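Local coordinates for protein tartronate semialdehyde reductase (Salmonella typhimurium, PDB 1VPD) that probably catalyses the NAD(P)H-dependent reduction of tartronate semialdehyde to D-glycerate, the last step of galactarate breakdown, at residues Val94-Ser99 with Leu121-Ser126. Numbering follows the deposited sequence.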
ATOM      1  N   VAL A  94      -3.385   8.251 -19.364  1.00 18.29           N
ATOM      2  CA  VAL A  94      -2.942   7.061 -18.637  1.00 17.94           C
ATOM      3  C   VAL A  94      -3.310   7.187 -17.166  1.00 17.31           C
ATOM      4  O   VAL A  94      -3.036   8.218 -16.550  1.00 16.82           O
ATOM      5  CB  VAL A  94      -1.424   6.888 -18.750  1.00 18.69           C
ATOM      6  CG1 VAL A  94      -0.938   5.665 -17.943  1.00 19.68           C
ATOM      7  CG2 VAL A  94      -0.986   6.793 -20.247  1.00 19.94           C
ATOM      8  N   LEU A  95      -3.906   6.128 -16.605  1.00 16.49           N
ATOM      9  CA  LEU A  95      -4.088   5.996 -15.160  1.00 16.03           C
ATOM     10  C   LEU A  95      -3.024   5.045 -14.634  1.00 15.56           C
ATOM     11  O   LEU A  95      -2.910   3.918 -15.131  1.00 16.33           O
ATOM     12  CB  LEU A  95      -5.461   5.439 -14.815  1.00 16.05           C
ATOM     13  CG  LEU A  95      -5.689   4.996 -13.354  1.00 16.29           C
ATOM     14  CD1 LEU A  95      -5.584   6.164 -12.399  1.00 16.98           C
ATOM     15  CD2 LEU A  95      -7.054   4.334 -13.228  1.00 17.18           C
ATOM     16  N   ILE A  96      -2.262   5.507 -13.655  1.00 15.05           N
ATOM     17  CA  ILE A  96      -1.356   4.666 -12.883  1.00 14.70           C
ATOM     18  C   ILE A  96      -2.004   4.499 -11.523  1.00 14.30           C
ATOM     19  O   ILE A  96      -1.931   5.381 -10.651  1.00 14.15           O
ATOM     20  CB  ILE A  96       0.062   5.268 -12.775  1.00 14.82           C
ATOM     21  CG1 ILE A  96       0.659   5.527 -14.159  1.00 15.54           C
ATOM     22  CG2 ILE A  96       1.017   4.330 -12.011  1.00 15.87           C
ATOM     23  CD1 ILE A  96       2.010   6.168 -14.102  1.00 17.61           C
ATOM     24  N   ASP A  97      -2.692   3.386 -11.334  1.00 13.79           N
ATOM     25  CA  ASP A  97      -3.298   3.132 -10.028  1.00 13.89           C
ATOM     26  C   ASP A  97      -2.269   2.450  -9.151  1.00 13.45           C
ATOM     27  O   ASP A  97      -1.823   1.340  -9.454  1.00 14.13           O
ATOM     28  CB  ASP A  97      -4.562   2.276 -10.154  1.00 13.81           C
ATOM     29  CG  ASP A  97      -5.243   2.040  -8.821  1.00 14.79           C
ATOM     30  OD1 ASP A  97      -5.068   2.879  -7.877  1.00 13.62           O
ATOM     31  OD2 ASP A  97      -5.970   1.033  -8.648  1.00 15.24           O
HETATM   32  N   MSE A  98      -1.890   3.120  -8.070  1.00 13.14           N
HETATM   33  CA  MSE A  98      -0.900   2.623  -7.128  1.00 13.16           C
HETATM   34  C   MSE A  98      -1.540   2.059  -5.856  1.00 13.06           C
HETATM   35  O   MSE A  98      -0.840   1.690  -4.907  1.00 13.46           O
HETATM   36  CB  MSE A  98       0.108   3.730  -6.816  1.00 13.61           C
HETATM   37  CG  MSE A  98       0.807   4.227  -8.115  1.00 15.40           C
HETATM   38 SE   MSE A  98       2.264   5.473  -7.895  0.86 20.01          SE
HETATM   39  CE  MSE A  98       3.707   4.200  -7.619  1.00 18.98           C
ATOM     40  N   SER A  99      -2.863   1.951  -5.871  1.00 12.99           N
ATOM     41  CA  SER A  99      -3.637   1.325  -4.798  1.00 12.91           C
ATOM     42  C   SER A  99      -3.399  -0.177  -4.775  1.00 12.72           C
ATOM     43  O   SER A  99      -3.124  -0.806  -5.802  1.00 13.45           O
ATOM     44  CB  SER A  99      -5.132   1.564  -5.022  1.00 13.00           C
ATOM     45  OG  SER A  99      -5.422   2.926  -5.324  1.00 12.74           O
ATOM     46  N   LEU A 121      -1.938   1.296 -15.820  1.00 14.19           N
ATOM     47  CA  LEU A 121      -0.996   0.419 -15.136  1.00 14.32           C
ATOM     48  C   LEU A 121      -1.507   0.185 -13.712  1.00 14.27           C
ATOM     49  O   LEU A 121      -2.021   1.116 -13.078  1.00 14.13           O
ATOM     50  CB  LEU A 121       0.395   1.039 -15.025  1.00 14.77           C
ATOM     51  CG  LEU A 121       1.127   1.457 -16.307  1.00 15.57           C
ATOM     52  CD1 LEU A 121       2.395   2.200 -15.954  1.00 16.79           C
ATOM     53  CD2 LEU A 121       1.407   0.231 -17.120  1.00 16.07           C
ATOM     54  N   ASP A 122      -1.332  -1.036 -13.206  1.00 13.91           N
ATOM     55  CA  ASP A 122      -1.497  -1.306 -11.783  1.00 13.88           C
ATOM     56  C   ASP A 122      -0.118  -1.376 -11.146  1.00 13.28           C
ATOM     57  O   ASP A 122       0.651  -2.294 -11.420  1.00 13.97           O
ATOM     58  CB  ASP A 122      -2.370  -2.540 -11.478  1.00 13.87           C
ATOM     59  CG  ASP A 122      -1.806  -3.859 -11.983  1.00 14.59           C
ATOM     60  OD1 ASP A 122      -1.423  -3.966 -13.177  1.00 14.00           O
ATOM     61  OD2 ASP A 122      -1.784  -4.894 -11.258  1.00 14.13           O
ATOM     62  N   ALA A 123       0.201  -0.363 -10.342  1.00 13.06           N
ATOM     63  CA  ALA A 123       1.538  -0.169  -9.781  1.00 13.54           C
ATOM     64  C   ALA A 123       1.518   0.027  -8.255  1.00 13.47           C
ATOM     65  O   ALA A 123       1.948   1.073  -7.749  1.00 13.54           O
ATOM     66  CB  ALA A 123       2.204   1.026 -10.449  1.00 14.15           C
ATOM     67  N   PRO A 124       1.026  -0.972  -7.519  1.00 13.06           N
ATOM     68  CA  PRO A 124       1.061  -0.917  -6.060  1.00 12.72           C
ATOM     69  C   PRO A 124       2.490  -0.931  -5.528  1.00 13.07           C
ATOM     70  O   PRO A 124       3.468  -1.206  -6.246  1.00 13.69           O
ATOM     71  CB  PRO A 124       0.284  -2.177  -5.633  1.00 12.49           C
ATOM     72  CG  PRO A 124       0.412  -3.109  -6.783  1.00 12.76           C
ATOM     73  CD  PRO A 124       0.429  -2.227  -8.006  1.00 13.06           C
ATOM     74  N   VAL A 125       2.612  -0.599  -4.256  1.00 12.84           N
ATOM     75  CA  VAL A 125       3.903  -0.331  -3.659  1.00 13.45           C
ATOM     76  C   VAL A 125       4.107  -1.092  -2.380  1.00 13.66           C
ATOM     77  O   VAL A 125       3.142  -1.550  -1.746  1.00 14.22           O
ATOM     78  CB  VAL A 125       4.100   1.201  -3.389  1.00 13.67           C
ATOM     79  CG1 VAL A 125       3.723   2.026  -4.604  1.00 14.03           C
ATOM     80  CG2 VAL A 125       3.294   1.685  -2.185  1.00 13.89           C
ATOM     81  N   SER A 126       5.366  -1.165  -1.965  1.00 13.60           N
ATOM     82  CA  SER A 126       5.693  -1.663  -0.626  1.00 13.27           C
ATOM     83  C   SER A 126       6.872  -0.930  -0.009  1.00 13.98           C
ATOM     84  O   SER A 126       7.860  -0.606  -0.685  1.00 14.19           O
ATOM     85  CB  SER A 126       5.992  -3.150  -0.665  1.00 13.33           C
ATOM     86  OG  SER A 126       6.220  -3.604   0.646  1.00 12.36           O
TER
HETATM   87  O   HOH W   1      -0.105  -0.002  -2.886  1.00 11.68           O
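Leu-95, Asp-97 and Leu-121 pair two parallel strands through their backbones. The strands belong to a beta-alpha-beta unit of the Rossmann-type NAD-binding domain, connected by helix 103-114. Leu-121 N donates to Leu-95 O at 2.9 Å, and Leu-121 O accepts from Asp-97 N. The ladder ends with Ala-123 N on Asp-97 O at 2.8 Å, an almost straight bond (171°). Past this bond one water donates to Met-98 O and accepts from Val-125 N.

Ile-96 and Leu-121 lie side by side on one face of the sheet, and helix 145-156 packs against both. Ile-96 CG2 meets Ala-123 CB at 3.8 Å. Beyond the paired strands, the Met-98 selenomethionine bends at chi3 (86°), and its CE reaches Val-125 CG1 at 3.7 Å.

Ala-123 O is buried without a hydrogen-bond partner; Met-98 CA makes a CA-H...O contact with it at 3.3 Å. Near the predicted active-site Lys-175, Pro-124 CA makes a similar contact with Met-98 O. Lys-175 NZ hydrogen-bonds Val-125 O.

Asp-97 forms an Asx turn at its strand's end. Its OD1, also bonded to Thr-67 OG1, takes Ser-99 N from above the carboxylate plane and Ser-99 OG at 2.6 Å on the syn lone pair.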